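Local atomic coordinates of inositol-1-monophosphatase (Nostoc sp., PDB entry 5ZHH), a protein that probably hydrolyses the phosphate ester of myo-inositol monophosphates to give free inositol and inorganic phosphate. Residues C176-L181 and D254-A259; R202-W207 and A247-I252. All blocks are in the same frame, centred on the assembly; numbering follows the deposited sequence.

How the interactions relate
Well past the N-terminal helices and the eight-stranded sheet, the chain runs into helix 172-181, against which helix 253-261 later packs. Interaction 1 therefore closes a long loop, with 72 residues between its segments. Inside that loop the chain runs through strand 205-208 and comes back along strand 245-248, so interaction 2, with 39 residues between its segments, is nested within interaction 1. Strand 245-248 leads through a short turn into helix 253-261, with the two contact centres about 11 Å apart. Leu-178 CB packs on Trp-207 CH2 at 3.6 Å, and Leu-256 meets Thr-248. Interaction 1 pairs two helices, interaction 2 two neighbouring strands of the five-stranded sheet; these touches join the layers.

Interaction 1 of 2, residues C176-L181 and D254-A259; sequences CHLTHL and DNLSRA
Between 176-181 and 254-259 the backbones come closest at Leu-178 and Ala-259, whose CA atoms are 7.4 Å apart. The axes of the two short segments pass at 11.2 Å with their directions 135° apart, a steeply inclined, roughly antiparallel pairing. The small methyl of Ala-259 points at the other helix and is met by two leucines. Leu-178 brings its CD1 to 4.0 Å from Ala-259 CB, and Leu-181 sets its own CD1 4.1 Å from the same methyl. Leu-178 also reaches Leu-256: the two CD1 atoms touch at 3.6 Å and the side chains cross at about a right angle. Leu-256 leaves its helix to one side of the contact, and its CG, anti to the backbone N (chi1 -176°), carries the CD1 branch across to Leu-178. His-177 takes the flank. Its CG is also anti to the backbone N (chi1 -173°), and the imidazole presents its CD2 edge to the carbonyl of Ala-259, with CD2 3.4 Å from Ala-259 O and that oxygen in the ring plane. Leu-181, one turn on, lays its CD1 over one face of the His-177 ring, 3.6 Å above the plane and displaced toward the rim. One methyl thus touches both the imidazole and Ala-259, which probably helps to hold the ring edge-on to the carbonyl. Val-263 and Pro-264 also touch His-177. This is helix-on-helix packing within the layer that lies against the five-stranded sheet. The leucines face that sheet: Leu-178 and Leu-256 both rest on Leu-156 of strand 156-158, Leu-178 also reaches Val-185 of strand 185-186, and Leu-256 packs on Leu-246 of strand 245-248.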
loop_
_atom_site.group_PDB
_atom_site.type_symbol
_atom_site.label_atom_id
_atom_site.label_comp_id
_atom_site.label_asym_id
_atom_site.label_seq_id
_atom_site.Cartn_x
_atom_site.Cartn_y
_atom_site.Cartn_z
ATOM N N CYS A 176 -29.252 4.733 -21.462
ATOM C CA CYS A 176 -30.508 5.034 -20.787
ATOM C C CYS A 176 -31.336 3.773 -20.581
ATOM O O CYS A 176 -31.882 3.557 -19.493
ATOM C CB CYS A 176 -31.300 6.071 -21.587
ATOM S SG CYS A 176 -30.455 7.651 -21.777
ATOM N N HIS A 177 -31.422 2.923 -21.609
ATOM C CA HIS A 177 -32.198 1.688 -21.515
ATOM C C HIS A 177 -31.673 0.788 -20.395
ATOM O O HIS A 177 -32.441 0.306 -19.552
ATOM C CB HIS A 177 -32.158 0.973 -22.873
ATOM C CG HIS A 177 -33.047 -0.230 -22.974
ATOM N ND1 HIS A 177 -34.344 -0.249 -22.508
ATOM C CD2 HIS A 177 -32.833 -1.445 -23.536
ATOM C CE1 HIS A 177 -34.883 -1.430 -22.755
ATOM N NE2 HIS A 177 -33.986 -2.174 -23.379
ATOM N N LEU A 178 -30.359 0.565 -20.352
ATOM C CA LEU A 178 -29.838 -0.329 -19.321
ATOM C C LEU A 178 -29.841 0.319 -17.939
ATOM O O LEU A 178 -29.971 -0.389 -16.931
ATOM C CB LEU A 178 -28.437 -0.814 -19.684
ATOM C CG LEU A 178 -28.399 -2.104 -20.513
ATOM C CD1 LEU A 178 -29.295 -3.177 -19.882
ATOM C CD2 LEU A 178 -28.795 -1.862 -21.960
ATOM N N THR A 179 -29.744 1.626 -17.855
ATOM C CA THR A 179 -29.809 2.301 -16.574
ATOM C C THR A 179 -31.189 2.124 -15.950
ATOM O O THR A 179 -31.326 2.116 -14.770
ATOM C CB THR A 179 -29.379 3.773 -16.652
ATOM O OG1 THR A 179 -28.044 3.864 -17.102
ATOM C CG2 THR A 179 -29.464 4.448 -15.360
ATOM N N HIS A 180 -32.195 1.977 -16.785
ATOM C CA HIS A 180 -33.542 1.736 -16.319
ATOM C C HIS A 180 -33.768 0.298 -15.898
ATOM O O HIS A 180 -34.465 0.057 -14.998
ATOM C CB HIS A 180 -34.521 2.045 -17.405
ATOM C CG HIS A 180 -35.333 3.256 -17.142
ATOM N ND1 HIS A 180 -36.665 3.340 -17.446
ATOM C CD2 HIS A 180 -34.987 4.452 -16.637
ATOM C CE1 HIS A 180 -37.114 4.528 -17.118
ATOM N NE2 HIS A 180 -36.115 5.215 -16.605
ATOM N N LEU A 181 -33.151 -0.640 -16.585
ATOM C CA LEU A 181 -33.313 -2.045 -16.317
ATOM C C LEU A 181 -32.378 -2.687 -15.288
ATOM O O LEU A 181 -32.543 -3.813 -14.973
ATOM C CB LEU A 181 -33.143 -2.820 -17.580
ATOM C CG LEU A 181 -34.105 -2.510 -18.677
ATOM C CD1 LEU A 181 -33.671 -3.281 -19.863
ATOM C CD2 LEU A 181 -35.437 -2.992 -18.196
ATOM N N ASP A 254 -27.326 -13.607 -21.982
ATOM C CA ASP A 254 -28.486 -13.635 -22.867
ATOM C C ASP A 254 -29.454 -12.507 -22.548
ATOM O O ASP A 254 -30.087 -11.954 -23.456
ATOM C CB ASP A 254 -29.189 -14.993 -22.777
ATOM C CG ASP A 254 -29.639 -15.332 -21.363
ATOM O OD1 ASP A 254 -29.043 -14.799 -20.398
ATOM O OD2 ASP A 254 -30.585 -16.142 -21.216
ATOM N N ASN A 255 -29.601 -12.164 -21.265
ATOM C CA ASN A 255 -30.522 -11.100 -20.882
ATOM C C ASN A 255 -30.013 -9.748 -21.359
ATOM O O ASN A 255 -30.780 -8.935 -21.886
ATOM C CB ASN A 255 -30.707 -11.084 -19.367
ATOM C CG ASN A 255 -31.242 -12.401 -18.821
ATOM O OD1 ASN A 255 -30.700 -12.936 -17.856
ATOM N ND2 ASN A 255 -32.304 -12.919 -19.422
ATOM N N LEU A 256 -28.718 -9.490 -21.186
ATOM C CA LEU A 256 -28.160 -8.222 -21.643
ATOM C C LEU A 256 -28.172 -8.138 -23.165
ATOM O O LEU A 256 -28.455 -7.077 -23.732
ATOM C CB LEU A 256 -26.745 -8.051 -21.084
ATOM C CG LEU A 256 -26.005 -6.744 -21.375
ATOM C CD1 LEU A 256 -26.895 -5.537 -21.141
ATOM C CD2 LEU A 256 -24.757 -6.668 -20.492
ATOM N N SER A 257 -27.876 -9.249 -23.844
ATOM C CA SER A 257 -27.931 -9.242 -25.303
ATOM C C SER A 257 -29.338 -8.904 -25.793
ATOM O O SER A 257 -29.505 -8.088 -26.709
ATOM C CB SER A 257 -27.469 -10.599 -25.842
ATOM O OG SER A 257 -27.580 -10.657 -27.252
ATOM N N ARG A 258 -30.363 -9.496 -25.171
ATOM C CA ARG A 258 -31.744 -9.187 -25.542
ATOM C C ARG A 258 -32.043 -7.701 -25.363
ATOM O O ARG A 258 -32.639 -7.064 -26.241
ATOM C CB ARG A 258 -32.724 -10.030 -24.718
ATOM C CG ARG A 258 -34.186 -9.606 -24.962
ATOM C CD ARG A 258 -35.204 -10.435 -24.185
ATOM N NE ARG A 258 -35.311 -10.083 -22.771
ATOM C CZ ARG A 258 -36.128 -9.147 -22.294
ATOM N NH1 ARG A 258 -36.895 -8.441 -23.116
ATOM N NH2 ARG A 258 -36.157 -8.905 -20.984
ATOM N N ALA A 259 -31.633 -7.127 -24.229
ATOM C CA ALA A 259 -31.854 -5.701 -24.001
ATOM C C ALA A 259 -31.175 -4.860 -25.076
ATOM O O ALA A 259 -31.751 -3.881 -25.566
ATOM C CB ALA A 259 -31.362 -5.306 -22.612
#

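Interaction 2 of 2, residues R202-W207 and A247-I252; sequences RVDGYW and ATNGSI
Three backbone hydrogen bonds join strand 205-208 to strand 245-248 and the turn beyond it. Tyr-206 and Ala-247 form an antiparallel hydrogen-bonded pair: Tyr-206 N donates to Ala-247 O at 2.7 Å, and Ala-247 N answers to Tyr-206 O at 2.8 Å, both nearly along the C=O axes. On their face of the sheet Ala-247 CB sits at the edge of the tyrosine ring, 4.1 Å from Tyr-206 CD2. Gly-205 faces Thr-248 as a non-hydrogen-bonded pair with CA atoms only 3.9 Å apart; a CB on the glycine would crowd Thr-248 CG2 and Ile-252 CD1. Past the strand ends, Asn-249 N reaches Asp-204 O at 3.0 Å from above the carbonyl plane, and Ile-252 CD1 packs 3.7 Å from Asp-204 CB.

The turn is shaped from within. Thr-248 OG1 accepts from Gly-250 N in an ST turn and also bonds His-253 ND1. Asn-249, its CG in the crowded position between backbone N and carbonyl carbon (chi1 64°), points OD1 back to accept from Ile-252 N at 3.0 Å, an Asx motif, while ND2 bonds Ser-146 OG and Thr-148 O. Asp-204 OD1 bonds the hydroxyls of the same two residues. An alanine in place of this asparagine would remove the OD1 acceptor for Ile-252 N and the ND2 bonds to Ser-146 and Thr-148, and would probably loosen the turn. Strand 156-158 flanks strand 205-208 on its other side, and helix 191-199 covers Tyr-206 and Ala-247.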
loop_
_atom_site.group_PDB
_atom_site.type_symbol
_atom_site.label_atom_id
_atom_site.label_comp_id
_atom_site.label_asym_id
_atom_site.label_seq_id
_atom_site.Cartn_x
_atom_site.Cartn_y
_atom_site.Cartn_z
ATOM N N ARG A 202 -16.654 -7.360 -9.969
ATOM C CA ARG A 202 -17.054 -6.054 -9.452
ATOM C C ARG A 202 -18.222 -5.466 -10.234
ATOM O O ARG A 202 -18.964 -4.631 -9.706
ATOM C CB ARG A 202 -15.869 -5.096 -9.491
ATOM C CG ARG A 202 -14.799 -5.415 -8.435
ATOM C CD ARG A 202 -13.509 -4.689 -8.754
ATOM N NE ARG A 202 -12.451 -5.018 -7.799
ATOM C CZ ARG A 202 -11.242 -4.466 -7.806
ATOM N NH1 ARG A 202 -10.342 -4.828 -6.902
ATOM N NH2 ARG A 202 -10.931 -3.560 -8.720
ATOM N N VAL A 203 -18.372 -5.854 -11.498
ATOM C CA VAL A 203 -19.573 -5.600 -12.276
ATOM C C VAL A 203 -19.976 -6.916 -12.918
ATOM O O VAL A 203 -19.197 -7.866 -12.977
ATOM C CB VAL A 203 -19.380 -4.504 -13.346
ATOM C CG1 VAL A 203 -19.117 -3.160 -12.695
ATOM C CG2 VAL A 203 -18.237 -4.858 -14.267
ATOM N N ASP A 204 -21.211 -6.961 -13.406
ATOM C CA ASP A 204 -21.735 -8.180 -13.996
ATOM C C ASP A 204 -21.631 -8.198 -15.510
ATOM O O ASP A 204 -21.745 -9.269 -16.105
ATOM C CB ASP A 204 -23.193 -8.372 -13.569
ATOM C CG ASP A 204 -23.352 -8.332 -12.065
ATOM O OD1 ASP A 204 -22.684 -9.137 -11.366
ATOM O OD2 ASP A 204 -24.118 -7.482 -11.577
ATOM N N GLY A 205 -21.394 -7.055 -16.139
ATOM C CA GLY A 205 -21.372 -7.005 -17.585
ATOM C C GLY A 205 -20.924 -5.650 -18.079
ATOM O O GLY A 205 -21.002 -4.645 -17.366
ATOM N N TYR A 206 -20.460 -5.645 -19.321
ATOM C CA TYR A 206 -19.860 -4.485 -19.955
ATOM C C TYR A 206 -20.174 -4.564 -21.442
ATOM O O TYR A 206 -20.162 -5.654 -22.021
ATOM C CB TYR A 206 -18.342 -4.456 -19.690
ATOM C CG TYR A 206 -17.514 -3.680 -20.699
ATOM C CD1 TYR A 206 -17.602 -2.295 -20.792
ATOM C CD2 TYR A 206 -16.642 -4.343 -21.562
ATOM C CE1 TYR A 206 -16.835 -1.590 -21.716
ATOM C CE2 TYR A 206 -15.880 -3.648 -22.487
ATOM C CZ TYR A 206 -15.982 -2.283 -22.560
ATOM O OH TYR A 206 -15.234 -1.596 -23.488
ATOM N N TRP A 207 -20.521 -3.428 -22.042
ATOM C CA TRP A 207 -20.685 -3.356 -23.487
ATOM C C TRP A 207 -20.166 -2.011 -23.966
ATOM O O TRP A 207 -20.199 -1.026 -23.227
ATOM C CB TRP A 207 -22.146 -3.559 -23.922
ATOM C CG TRP A 207 -22.972 -2.316 -23.861
ATOM C CD1 TRP A 207 -23.259 -1.460 -24.897
ATOM C CD2 TRP A 207 -23.615 -1.772 -22.704
ATOM N NE1 TRP A 207 -24.046 -0.426 -24.451
ATOM C CE2 TRP A 207 -24.282 -0.592 -23.110
ATOM C CE3 TRP A 207 -23.706 -2.174 -21.364
ATOM C CZ2 TRP A 207 -25.014 0.198 -22.224
ATOM C CZ3 TRP A 207 -24.431 -1.387 -20.482
ATOM C CH2 TRP A 207 -25.081 -0.213 -20.920
ATOM N N ALA A 247 -19.527 -8.161 -22.972
ATOM C CA ALA A 247 -18.673 -8.954 -22.088
ATOM C C ALA A 247 -19.314 -9.051 -20.712
ATOM O O ALA A 247 -19.510 -8.030 -20.047
ATOM C CB ALA A 247 -17.278 -8.328 -21.989
ATOM N N THR A 248 -19.654 -10.270 -20.283
ATOM C CA THR A 248 -20.437 -10.448 -19.064
ATOM C C THR A 248 -19.918 -11.627 -18.260
ATOM O O THR A 248 -19.024 -12.367 -18.691
ATOM C CB THR A 248 -21.924 -10.678 -19.365
ATOM O OG1 THR A 248 -22.098 -12.003 -19.880
ATOM C CG2 THR A 248 -22.460 -9.655 -20.371
ATOM N N ASN A 249 -20.536 -11.825 -17.091
ATOM C CA ASN A 249 -20.281 -12.995 -16.259
ATOM C C ASN A 249 -20.817 -14.283 -16.866
ATOM O O ASN A 249 -20.592 -15.346 -16.284
ATOM C CB ASN A 249 -20.882 -12.810 -14.856
ATOM C CG ASN A 249 -22.411 -12.686 -14.860
ATOM O OD1 ASN A 249 -23.073 -12.878 -15.882
ATOM N ND2 ASN A 249 -22.975 -12.369 -13.692
ATOM N N GLY A 250 -21.522 -14.230 -17.995
ATOM C CA GLY A 250 -22.029 -15.452 -18.590
ATOM C C GLY A 250 -23.463 -15.760 -18.205
ATOM O O GLY A 250 -24.213 -16.329 -19.003
ATOM N N SER A 251 -23.836 -15.446 -16.961
ATOM C CA SER A 251 -25.192 -15.727 -16.495
ATOM C C SER A 251 -26.208 -14.687 -16.959
ATOM O O SER A 251 -27.362 -15.042 -17.218
ATOM C CB SER A 251 -25.207 -15.851 -14.970
ATOM O OG SER A 251 -24.255 -16.815 -14.545
ATOM N N ILE A 252 -25.824 -13.412 -17.075
ATOM C CA ILE A 252 -26.745 -12.404 -17.607
ATOM C C ILE A 252 -26.509 -12.152 -19.092
ATOM O O ILE A 252 -27.092 -11.223 -19.656
ATOM C CB ILE A 252 -26.694 -11.072 -16.830
ATOM C CG1 ILE A 252 -25.298 -10.441 -16.906
ATOM C CG2 ILE A 252 -27.185 -11.238 -15.396
ATOM C CD1 ILE A 252 -25.307 -8.955 -16.572
#